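Local coordinates for protein inositol 2-dehydrogenase/D-chiro-inositol 3-dehydrogenase (Lactobacillus casei, PDB 4MIO) that oxidises myo-inositol and D-chiro-inositol to their keto derivatives, using NAD as the hydride acceptor in a Rossmann-type dinucleotide-binding domain, at residues Lys91-Glu96 with Lys118-Val123; Asp172-Glu177 with Val226-Thr231; Leu185-Thr190 with Thr218-Val223. One frame throughout, in Å; residues are numbered along the deposited sequence.

Contact 1: Lys91-Glu96 with Lys118-Val123. With NAI (1,4-dihydronicotinamide adenine dinucleotide), chain E.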
# COMPACT_ATOMS: atom_id res chain seq x y z
N LYS A 91 -20.63 12.65 -42.50
CA LYS A 91 -20.80 12.67 -41.07
C LYS A 91 -19.60 12.06 -40.34
O LYS A 91 -18.91 11.22 -40.84
CB LYS A 91 -22.10 11.97 -40.65
CG LYS A 91 -23.35 12.50 -41.27
CD LYS A 91 -24.59 11.88 -40.72
CE LYS A 91 -25.84 12.20 -41.52
NZ LYS A 91 -25.94 13.57 -42.01
N PHE A 92 -19.36 12.56 -39.14
CA PHE A 92 -18.39 11.95 -38.27
C PHE A 92 -19.03 10.66 -37.69
O PHE A 92 -20.21 10.58 -37.53
CB PHE A 92 -18.00 12.93 -37.15
CG PHE A 92 -17.12 14.07 -37.61
CD1 PHE A 92 -15.77 13.95 -37.63
CD2 PHE A 92 -17.66 15.26 -37.96
CE1 PHE A 92 -14.98 14.99 -38.03
CE2 PHE A 92 -16.88 16.28 -38.32
CZ PHE A 92 -15.54 16.14 -38.38
N ILE A 93 -18.18 9.69 -37.40
CA ILE A 93 -18.62 8.39 -37.00
C ILE A 93 -17.90 7.90 -35.72
O ILE A 93 -16.72 7.77 -35.71
CB ILE A 93 -18.36 7.40 -38.11
CG1 ILE A 93 -19.05 7.84 -39.40
CG2 ILE A 93 -18.78 6.00 -37.70
CD1 ILE A 93 -18.57 7.15 -40.58
N PHE A 94 -18.67 7.67 -34.68
CA PHE A 94 -18.21 6.98 -33.49
C PHE A 94 -18.85 5.59 -33.48
O PHE A 94 -20.02 5.46 -33.35
CB PHE A 94 -18.58 7.72 -32.21
CG PHE A 94 -18.01 7.10 -30.94
CD1 PHE A 94 -18.64 6.05 -30.32
CD2 PHE A 94 -16.84 7.56 -30.40
CE1 PHE A 94 -18.12 5.49 -29.21
CE2 PHE A 94 -16.32 6.96 -29.27
CZ PHE A 94 -16.96 5.95 -28.68
N THR A 95 -18.03 4.58 -33.68
CA THR A 95 -18.51 3.22 -33.58
C THR A 95 -17.95 2.55 -32.34
O THR A 95 -16.80 2.64 -32.06
CB THR A 95 -18.17 2.38 -34.82
OG1 THR A 95 -18.74 1.09 -34.71
CG2 THR A 95 -16.71 2.28 -35.04
N GLU A 96 -18.82 1.88 -31.63
CA GLU A 96 -18.36 1.01 -30.59
C GLU A 96 -17.50 -0.08 -31.19
O GLU A 96 -17.60 -0.37 -32.34
CB GLU A 96 -19.53 0.44 -29.78
CG GLU A 96 -19.91 1.23 -28.55
CD GLU A 96 -18.74 1.44 -27.60
OE1 GLU A 96 -17.77 0.68 -27.70
OE2 GLU A 96 -18.82 2.33 -26.78
N LYS A 118 -10.76 13.41 -45.38
CA LYS A 118 -10.32 13.47 -44.00
C LYS A 118 -10.89 12.31 -43.17
O LYS A 118 -11.90 11.75 -43.51
CB LYS A 118 -10.70 14.81 -43.39
CG LYS A 118 -12.18 15.06 -43.22
CD LYS A 118 -12.48 16.34 -42.44
CE LYS A 118 -13.95 16.48 -42.14
NZ LYS A 118 -14.29 17.72 -41.41
N LYS A 119 -10.21 11.99 -42.10
CA LYS A 119 -10.63 10.92 -41.20
C LYS A 119 -11.89 11.31 -40.42
O LYS A 119 -12.02 12.42 -39.98
CB LYS A 119 -9.50 10.58 -40.24
CG LYS A 119 -9.74 9.34 -39.41
CD LYS A 119 -8.65 9.14 -38.42
CE LYS A 119 -8.47 10.27 -37.46
NZ LYS A 119 -7.64 9.93 -36.32
N VAL A 120 -12.82 10.38 -40.30
CA VAL A 120 -14.04 10.62 -39.61
C VAL A 120 -14.44 9.59 -38.54
O VAL A 120 -15.34 9.80 -37.81
CB VAL A 120 -15.24 10.80 -40.58
CG1 VAL A 120 -15.09 12.10 -41.35
CG2 VAL A 120 -15.32 9.66 -41.52
N ILE A 121 -13.73 8.47 -38.52
CA ILE A 121 -14.12 7.37 -37.63
C ILE A 121 -13.28 7.31 -36.34
O ILE A 121 -12.08 7.37 -36.39
CB ILE A 121 -13.98 6.01 -38.33
CG1 ILE A 121 -14.95 5.90 -39.51
CG2 ILE A 121 -14.24 4.87 -37.33
CD1 ILE A 121 -14.63 4.78 -40.43
N GLN A 122 -13.98 7.21 -35.23
CA GLN A 122 -13.38 6.85 -33.94
C GLN A 122 -14.01 5.54 -33.47
O GLN A 122 -15.18 5.37 -33.58
CB GLN A 122 -13.61 7.96 -32.91
CG GLN A 122 -12.99 7.67 -31.53
CD GLN A 122 -12.91 8.89 -30.64
OE1 GLN A 122 -12.85 9.98 -31.10
NE2 GLN A 122 -12.87 8.66 -29.37
N VAL A 123 -13.18 4.64 -32.97
CA VAL A 123 -13.65 3.37 -32.44
C VAL A 123 -13.60 3.39 -30.90
O VAL A 123 -12.70 3.90 -30.35
CB VAL A 123 -12.83 2.21 -32.98
CG1 VAL A 123 -13.38 0.89 -32.51
CG2 VAL A 123 -12.79 2.25 -34.49
PA NAI E . -27.56 -4.70 -26.87
O1A NAI E . -27.94 -5.94 -27.48
O2A NAI E . -28.09 -4.31 -25.64
O5B NAI E . -27.98 -3.54 -27.82
C5B NAI E . -27.84 -3.55 -29.19
C4B NAI E . -29.00 -2.81 -29.86
O4B NAI E . -28.80 -2.74 -31.24
C3B NAI E . -30.32 -3.56 -29.76
O3B NAI E . -31.29 -2.71 -29.29
C2B NAI E . -30.60 -4.05 -31.15
O2B NAI E . -31.97 -4.21 -31.40
C1B NAI E . -30.01 -2.96 -31.97
N9A NAI E . -29.59 -3.39 -33.28
C8A NAI E . -29.06 -4.53 -33.62
N7A NAI E . -28.71 -4.53 -34.89
C5A NAI E . -29.05 -3.36 -35.39
C6A NAI E . -28.98 -2.69 -36.68
N6A NAI E . -28.49 -3.24 -37.77
N1A NAI E . -29.41 -1.44 -36.73
C2A NAI E . -29.91 -0.84 -35.71
N3A NAI E . -30.02 -1.39 -34.52
C4A NAI E . -29.60 -2.63 -34.32
O3 NAI E . -25.97 -4.74 -26.92
PN NAI E . -24.95 -3.65 -26.27
O1N NAI E . -24.37 -4.19 -25.05
O2N NAI E . -25.61 -2.40 -26.08
O5D NAI E . -23.76 -3.57 -27.21
C5D NAI E . -23.82 -2.78 -28.36
C4D NAI E . -22.43 -2.58 -28.92
O4D NAI E . -21.66 -1.93 -27.93
C3D NAI E . -21.73 -3.88 -29.16
O3D NAI E . -20.93 -3.69 -30.30
C2D NAI E . -20.86 -4.04 -27.93
O2D NAI E . -19.75 -4.76 -28.32
C1D NAI E . -20.46 -2.61 -27.69
N1N NAI E . -20.02 -2.43 -26.31
C2N NAI E . -18.85 -1.92 -26.01
C3N NAI E . -18.40 -1.76 -24.72
C7N NAI E . -17.03 -1.18 -24.42
O7N NAI E . -16.56 -1.39 -23.35
N7N NAI E . -16.43 -0.49 -25.35
C4N NAI E . -19.28 -2.10 -23.58
C5N NAI E . -20.54 -2.61 -24.05
C6N NAI E . -20.84 -2.73 -25.37
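Ile93 and Ile121 lie side by side on one face of a parallel sheet and point the same way, CG1 of Ile121 settling into the notch between CB and CD1 of Ile93, 4.0 Å from CB. Two residues on, the next pair on that face, Thr95 and Val123, packs alike: with OG1 anti to the backbone N (chi1 -176°), the methyl CG2 of Thr95 is the bump, set against CG2 of Val123 (4.0 Å) and Gln122 O. On the other face Gln122 NE2 lies at the edge of the Phe94 ring, near its plane, 3.8 Å from CE2, with ring and amide planes 56° apart. CB of Val120 fits against the carbonyl O of Lys91 (3.7 Å), and the extended Lys118 chain crosses Phe92 at about a right angle, NZ coming to CZ. Backbone bonds Ile93 N to Val120 O, Gln122 N to Ile93 O (2.8 Å) and Thr95 N to Gln122 O hold the register. Next along the chain, Glu96 OE1 accepts the nicotinamide amide N7N of NADH at 2.9 Å, while OE2 is bonded to His17. Strands 92-95 and 121-123 form a beta-alpha-beta unit with helix 103-113; strand 69-72 flanks 92-95, helix 79-86 covers the isoleucine face and helix 279-294 the Phe94 face.

Contact 2: Asp172-Glu177 with Val226-Thr231. With NAI (1,4-dihydronicotinamide adenine dinucleotide), chain E.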
# COMPACT_ATOMS: atom_id res chain seq x y z
N ASP A 172 -14.80 -9.74 -26.58
CA ASP A 172 -15.44 -8.84 -25.67
C ASP A 172 -14.50 -8.42 -24.51
O ASP A 172 -14.66 -7.38 -23.94
CB ASP A 172 -16.72 -9.43 -25.10
CG ASP A 172 -17.85 -9.51 -26.14
OD1 ASP A 172 -17.60 -9.21 -27.31
OD2 ASP A 172 -18.96 -9.86 -25.79
N THR A 173 -13.55 -9.27 -24.21
CA THR A 173 -12.76 -9.12 -23.03
C THR A 173 -11.30 -8.77 -23.36
O THR A 173 -10.89 -7.67 -23.15
CB THR A 173 -12.93 -10.37 -22.11
OG1 THR A 173 -14.29 -10.50 -21.73
CG2 THR A 173 -12.10 -10.27 -20.87
N LEU A 174 -10.55 -9.71 -23.91
CA LEU A 174 -9.15 -9.49 -24.25
C LEU A 174 -8.98 -8.36 -25.28
O LEU A 174 -7.96 -7.78 -25.38
CB LEU A 174 -8.49 -10.79 -24.79
CG LEU A 174 -7.00 -10.74 -25.06
CD1 LEU A 174 -6.19 -10.52 -23.81
CD2 LEU A 174 -6.56 -11.97 -25.76
N ILE A 175 -10.04 -8.09 -26.01
CA ILE A 175 -9.99 -7.08 -27.06
C ILE A 175 -9.49 -5.74 -26.52
O ILE A 175 -8.83 -5.02 -27.21
CB ILE A 175 -11.36 -6.92 -27.77
CG1 ILE A 175 -11.20 -6.20 -29.12
CG2 ILE A 175 -12.35 -6.24 -26.87
CD1 ILE A 175 -10.48 -6.98 -30.10
N HIS A 176 -9.79 -5.48 -25.28
CA HIS A 176 -9.35 -4.25 -24.67
C HIS A 176 -7.81 -4.18 -24.49
O HIS A 176 -7.20 -3.20 -24.78
CB HIS A 176 -10.08 -4.04 -23.34
CG HIS A 176 -11.53 -3.77 -23.51
ND1 HIS A 176 -12.00 -2.56 -23.96
CD2 HIS A 176 -12.61 -4.55 -23.34
CE1 HIS A 176 -13.31 -2.61 -24.04
NE2 HIS A 176 -13.70 -3.80 -23.65
N GLU A 177 -7.24 -5.29 -24.05
CA GLU A 177 -5.81 -5.41 -23.99
C GLU A 177 -5.19 -5.43 -25.39
O GLU A 177 -4.14 -4.92 -25.58
CB GLU A 177 -5.40 -6.66 -23.20
CG GLU A 177 -5.54 -6.54 -21.69
CD GLU A 177 -6.96 -6.60 -21.14
OE1 GLU A 177 -7.81 -7.19 -21.78
OE2 GLU A 177 -7.19 -6.03 -20.08
N VAL A 226 -0.97 -11.80 -20.68
CA VAL A 226 -2.25 -11.39 -20.14
C VAL A 226 -2.99 -12.59 -19.55
O VAL A 226 -3.09 -13.58 -20.19
CB VAL A 226 -3.18 -10.76 -21.18
CG1 VAL A 226 -4.40 -10.18 -20.53
CG2 VAL A 226 -2.47 -9.72 -21.97
N LEU A 227 -3.44 -12.45 -18.32
CA LEU A 227 -4.35 -13.40 -17.71
C LEU A 227 -5.77 -12.90 -17.87
O LEU A 227 -6.10 -11.83 -17.44
CB LEU A 227 -4.05 -13.54 -16.21
CG LEU A 227 -5.08 -14.22 -15.33
CD1 LEU A 227 -5.17 -15.65 -15.67
CD2 LEU A 227 -4.72 -14.04 -13.90
N VAL A 228 -6.60 -13.71 -18.51
CA VAL A 228 -8.00 -13.43 -18.66
C VAL A 228 -8.76 -14.42 -17.75
O VAL A 228 -8.60 -15.58 -17.89
CB VAL A 228 -8.47 -13.60 -20.14
CG1 VAL A 228 -9.95 -13.46 -20.28
CG2 VAL A 228 -7.79 -12.61 -21.02
N HIS A 229 -9.50 -13.89 -16.81
CA HIS A 229 -10.18 -14.70 -15.83
C HIS A 229 -11.55 -14.10 -15.55
O HIS A 229 -11.66 -13.19 -14.83
CB HIS A 229 -9.36 -14.76 -14.54
CG HIS A 229 -9.83 -15.79 -13.57
ND1 HIS A 229 -9.39 -15.84 -12.28
CD2 HIS A 229 -10.72 -16.79 -13.70
CE1 HIS A 229 -9.98 -16.84 -11.66
NE2 HIS A 229 -10.78 -17.44 -12.51
N VAL A 230 -12.57 -14.69 -16.17
CA VAL A 230 -13.90 -14.09 -16.21
C VAL A 230 -14.94 -14.67 -15.23
O VAL A 230 -16.00 -14.15 -15.12
CB VAL A 230 -14.46 -14.06 -17.63
CG1 VAL A 230 -13.55 -13.29 -18.55
CG2 VAL A 230 -14.72 -15.42 -18.13
N THR A 231 -14.56 -15.72 -14.53
CA THR A 231 -15.36 -16.29 -13.46
C THR A 231 -14.62 -16.22 -12.11
O THR A 231 -14.75 -17.07 -11.31
CB THR A 231 -15.77 -17.76 -13.75
OG1 THR A 231 -14.62 -18.58 -13.80
CG2 THR A 231 -16.49 -17.87 -15.06
PA NAI E . -27.56 -4.70 -26.87
O1A NAI E . -27.94 -5.94 -27.48
O2A NAI E . -28.09 -4.31 -25.64
O5B NAI E . -27.98 -3.54 -27.82
C5B NAI E . -27.84 -3.55 -29.19
C4B NAI E . -29.00 -2.81 -29.86
O4B NAI E . -28.80 -2.74 -31.24
C3B NAI E . -30.32 -3.56 -29.76
O3B NAI E . -31.29 -2.71 -29.29
C2B NAI E . -30.60 -4.05 -31.15
O2B NAI E . -31.97 -4.21 -31.40
C1B NAI E . -30.01 -2.96 -31.97
N9A NAI E . -29.59 -3.39 -33.28
C8A NAI E . -29.06 -4.53 -33.62
N7A NAI E . -28.71 -4.53 -34.89
C5A NAI E . -29.05 -3.36 -35.39
C6A NAI E . -28.98 -2.69 -36.68
N6A NAI E . -28.49 -3.24 -37.77
N1A NAI E . -29.41 -1.44 -36.73
C2A NAI E . -29.91 -0.84 -35.71
N3A NAI E . -30.02 -1.39 -34.52
C4A NAI E . -29.60 -2.63 -34.32
O3 NAI E . -25.97 -4.74 -26.92
PN NAI E . -24.95 -3.65 -26.27
O1N NAI E . -24.37 -4.19 -25.05
O2N NAI E . -25.61 -2.40 -26.08
O5D NAI E . -23.76 -3.57 -27.21
C5D NAI E . -23.82 -2.78 -28.36
C4D NAI E . -22.43 -2.58 -28.92
O4D NAI E . -21.66 -1.93 -27.93
C3D NAI E . -21.73 -3.88 -29.16
O3D NAI E . -20.93 -3.69 -30.30
C2D NAI E . -20.86 -4.04 -27.93
O2D NAI E . -19.75 -4.76 -28.32
C1D NAI E . -20.46 -2.61 -27.69
N1N NAI E . -20.02 -2.43 -26.31
C2N NAI E . -18.85 -1.92 -26.01
C3N NAI E . -18.40 -1.76 -24.72
C7N NAI E . -17.03 -1.18 -24.42
O7N NAI E . -16.56 -1.39 -23.35
N7N NAI E . -16.43 -0.49 -25.35
C4N NAI E . -19.28 -2.10 -23.58
C5N NAI E . -20.54 -2.61 -24.05
C6N NAI E . -20.84 -2.73 -25.37
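A wider, pi-type turn at Asp172-Thr173-Leu174 and a kink just after it interrupt the helix where Thr173 and Leu174 press on Val228. The amide of His176 bonds instead to Thr173 O, at 3.2 Å. The contact itself is apolar, a short row of helix side chains laid against the valines on one face of a strand that runs roughly antiparallel to it, at 156°. Leu174 and Thr173 share most of the helix side of the contact. With CG of Leu174 anti to the backbone N (chi1 -174°), its branch CD1 bends toward the strand and lodges between two valines, 3.8 Å from Val226 CG1 and 3.8 Å from Val228 CG2. Its side chain meets that of Val228 at about a right angle. Thr173 turns only its methyl to the strand, CG2 lying 3.9 Å from Val228 CG1 and 4.1 Å from Val230 CG1, while OG1 bonds to Tyr164. Glu177 adds the aliphatic part of its chain, CG meeting Val226 CG1 at 4.0 Å; the bend at chi2 (75°) takes its carboxylate off to a salt bridge with Arg127 and a bond to His155. The buried charge thus has partners beside the apolar row. From another side of the helix, His176 approaches the nicotinamide of NADH, CE1 standing 3.5 Å from O7N. Helix 168-185 here lies on the mixed sheet of the C-terminal domain, over strand 223-229 between 148-156 and 212-218; helix 304-323 packs on Ile175, and the sheet's far face meets a second subunit through Leu227 and His229.

Contact 3: Leu185-Thr190 with Thr218-Val223; sequences LDDEYT and TKKGTV. With SO4 (sulfate ion), chain B.
A beta-hairpin turn held by the Asp187 carboxylate, at the end of the central strands of the C-terminal sheet, joins the chain leaving helix 168-185 to the loop between strands 212-218 and 223-229. Asp187 OD2 accepts Thr218 OG1 at 2.7 Å, met from 55° above the carboxylate plane, and the amide of Lys220 at 3.1 Å through the syn lone pair. Thr218 can offer its hydroxyl because OG1 stands between the backbone N and carbonyl carbon (chi1 74°). The other oxygen, OD1, takes the amide of Glu188 at 2.8 Å, so both ends of the carboxylate are engaged and its rotation is fixed. Water 2 also donates to OD2 and bridges it to Thr222 OG1. Alongside, Lys219 N bonds to Glu188 O at 2.9 Å, next to the non-hydrogen-bonded antiparallel pair Tyr189-Thr218. Beside these polar bonds, Leu185 and Thr222 reach toward each other tip to tip, CD1 to CG2 3.8 Å. The hairpin is a type I turn with a G1 bulge: Gly221 N bonds to Thr218 O and Thr218 N to Thr222 O, and at Gly221 (phi 105°) a CB would press on the carbonyl O of Lys220, which calls for glycine. Lys220 NZ bonds to a sulfate that Arg198 of the second subunit also holds. Asp186 closes helix 168-185 in a Schellman motif; Tyr189 packs on Leu216 of strand 212-218 and Ile224 of strand 223-229, while Leu185 reaches Val151 of strand 148-156.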
# COMPACT_ATOMS: atom_id res chain seq x y z
N LEU A 185 2.91 0.58 -25.94
CA LEU A 185 4.27 0.30 -26.29
C LEU A 185 4.78 1.00 -27.58
O LEU A 185 5.93 0.95 -27.86
CB LEU A 185 4.44 -1.22 -26.46
CG LEU A 185 4.21 -2.08 -25.23
CD1 LEU A 185 4.17 -3.51 -25.59
CD2 LEU A 185 5.28 -1.82 -24.19
N ASP A 186 3.89 1.66 -28.28
CA ASP A 186 4.16 2.20 -29.62
C ASP A 186 4.88 1.16 -30.49
O ASP A 186 5.90 1.42 -31.03
CB ASP A 186 4.94 3.49 -29.52
CG ASP A 186 5.05 4.23 -30.84
OD1 ASP A 186 4.27 3.89 -31.76
OD2 ASP A 186 5.91 5.11 -30.96
N ASP A 187 4.31 -0.02 -30.56
CA ASP A 187 4.95 -1.13 -31.24
C ASP A 187 3.91 -1.92 -32.02
O ASP A 187 2.77 -1.64 -31.94
CB ASP A 187 5.71 -2.01 -30.23
CG ASP A 187 6.86 -2.80 -30.83
OD1 ASP A 187 7.00 -2.83 -32.03
OD2 ASP A 187 7.61 -3.39 -30.05
N GLU A 188 4.33 -2.87 -32.81
CA GLU A 188 3.42 -3.69 -33.59
C GLU A 188 3.49 -5.15 -33.12
O GLU A 188 4.52 -5.62 -32.78
CB GLU A 188 3.81 -3.62 -35.06
CG GLU A 188 3.99 -2.23 -35.60
CD GLU A 188 4.72 -2.22 -36.96
OE1 GLU A 188 4.82 -1.14 -37.57
OE2 GLU A 188 5.17 -3.29 -37.41
N TYR A 189 2.37 -5.84 -33.16
CA TYR A 189 2.33 -7.24 -32.80
C TYR A 189 2.92 -8.12 -33.90
O TYR A 189 2.71 -7.87 -35.06
CB TYR A 189 0.89 -7.69 -32.56
CG TYR A 189 0.15 -6.96 -31.46
CD1 TYR A 189 0.79 -6.62 -30.28
CD2 TYR A 189 -1.17 -6.64 -31.57
CE1 TYR A 189 0.13 -5.96 -29.29
CE2 TYR A 189 -1.81 -6.00 -30.59
CZ TYR A 189 -1.16 -5.66 -29.43
OH TYR A 189 -1.80 -5.00 -28.43
N THR A 190 3.59 -9.18 -33.47
CA THR A 190 4.12 -10.17 -34.38
C THR A 190 3.53 -11.56 -34.17
O THR A 190 3.67 -12.40 -35.02
CB THR A 190 5.64 -10.24 -34.31
OG1 THR A 190 6.08 -10.44 -32.98
CG2 THR A 190 6.26 -8.95 -34.85
N THR A 218 5.88 -8.52 -29.75
CA THR A 218 5.95 -7.35 -30.56
C THR A 218 7.23 -7.36 -31.38
O THR A 218 8.11 -8.12 -31.19
CB THR A 218 5.91 -6.04 -29.72
OG1 THR A 218 7.15 -5.83 -29.06
CG2 THR A 218 4.80 -6.05 -28.75
N LYS A 219 7.26 -6.44 -32.35
CA LYS A 219 8.38 -6.34 -33.24
C LYS A 219 9.68 -6.03 -32.56
O LYS A 219 10.70 -6.53 -32.93
CB LYS A 219 8.07 -5.30 -34.31
CG LYS A 219 9.15 -5.12 -35.33
CD LYS A 219 8.77 -4.10 -36.39
CE LYS A 219 9.85 -3.92 -37.44
NZ LYS A 219 9.49 -2.87 -38.46
N LYS A 220 9.63 -5.19 -31.55
CA LYS A 220 10.83 -4.92 -30.78
C LYS A 220 11.21 -6.03 -29.78
O LYS A 220 12.24 -6.03 -29.24
CB LYS A 220 10.76 -3.57 -30.10
CG LYS A 220 10.82 -2.42 -31.04
CD LYS A 220 10.73 -1.08 -30.31
CE LYS A 220 11.01 0.08 -31.25
NZ LYS A 220 10.97 1.37 -30.60
N GLY A 221 10.33 -6.99 -29.63
CA GLY A 221 10.62 -8.16 -28.85
C GLY A 221 9.95 -8.22 -27.48
O GLY A 221 10.15 -9.13 -26.76
N THR A 222 9.17 -7.21 -27.17
CA THR A 222 8.45 -7.17 -25.92
C THR A 222 7.46 -8.32 -25.88
O THR A 222 6.83 -8.60 -26.83
CB THR A 222 7.72 -5.82 -25.73
OG1 THR A 222 8.67 -4.79 -25.81
CG2 THR A 222 7.03 -5.76 -24.41
N VAL A 223 7.42 -9.01 -24.76
CA VAL A 223 6.48 -10.07 -24.54
C VAL A 223 5.41 -9.61 -23.55
O VAL A 223 5.72 -9.12 -22.51
CB VAL A 223 7.15 -11.34 -24.04
CG1 VAL A 223 6.14 -12.37 -23.74
CG2 VAL A 223 8.10 -11.84 -25.07
S SO4 B . 12.36 1.18 -27.16
O1 SO4 B . 12.62 1.92 -25.99
O2 SO4 B . 11.41 0.13 -26.88
O3 SO4 B . 13.59 0.68 -27.70
O4 SO4 B . 11.75 2.07 -28.09
O HOH W 1 8.50 1.78 -29.63
O HOH W 2 7.92 -2.59 -27.39
O HOH W 3 8.92 -10.53 -32.71

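From the N terminus, the chain first closes contact 1, where strand 92-95 leads through helix 103-113 to strand 121-123 at the edge of the Rossmann sheet. It then enters the C-terminal domain. Contact 2 opens on helix 168-185 and closes on strand 223-229; both ends of contact 3 fall within that span. Contact 2 packs the helix on the sheet, and contact 3 fastens the chain leaving that helix to the hairpin turn. The two touch where Glu177 O packs against Tyr189 OH, a hydroxyl hydrogen-bonded to Ile178 O. Contacts 1 and 2, centres 25 Å apart, belong to different domains, yet both reach the nicotinamide end of NADH.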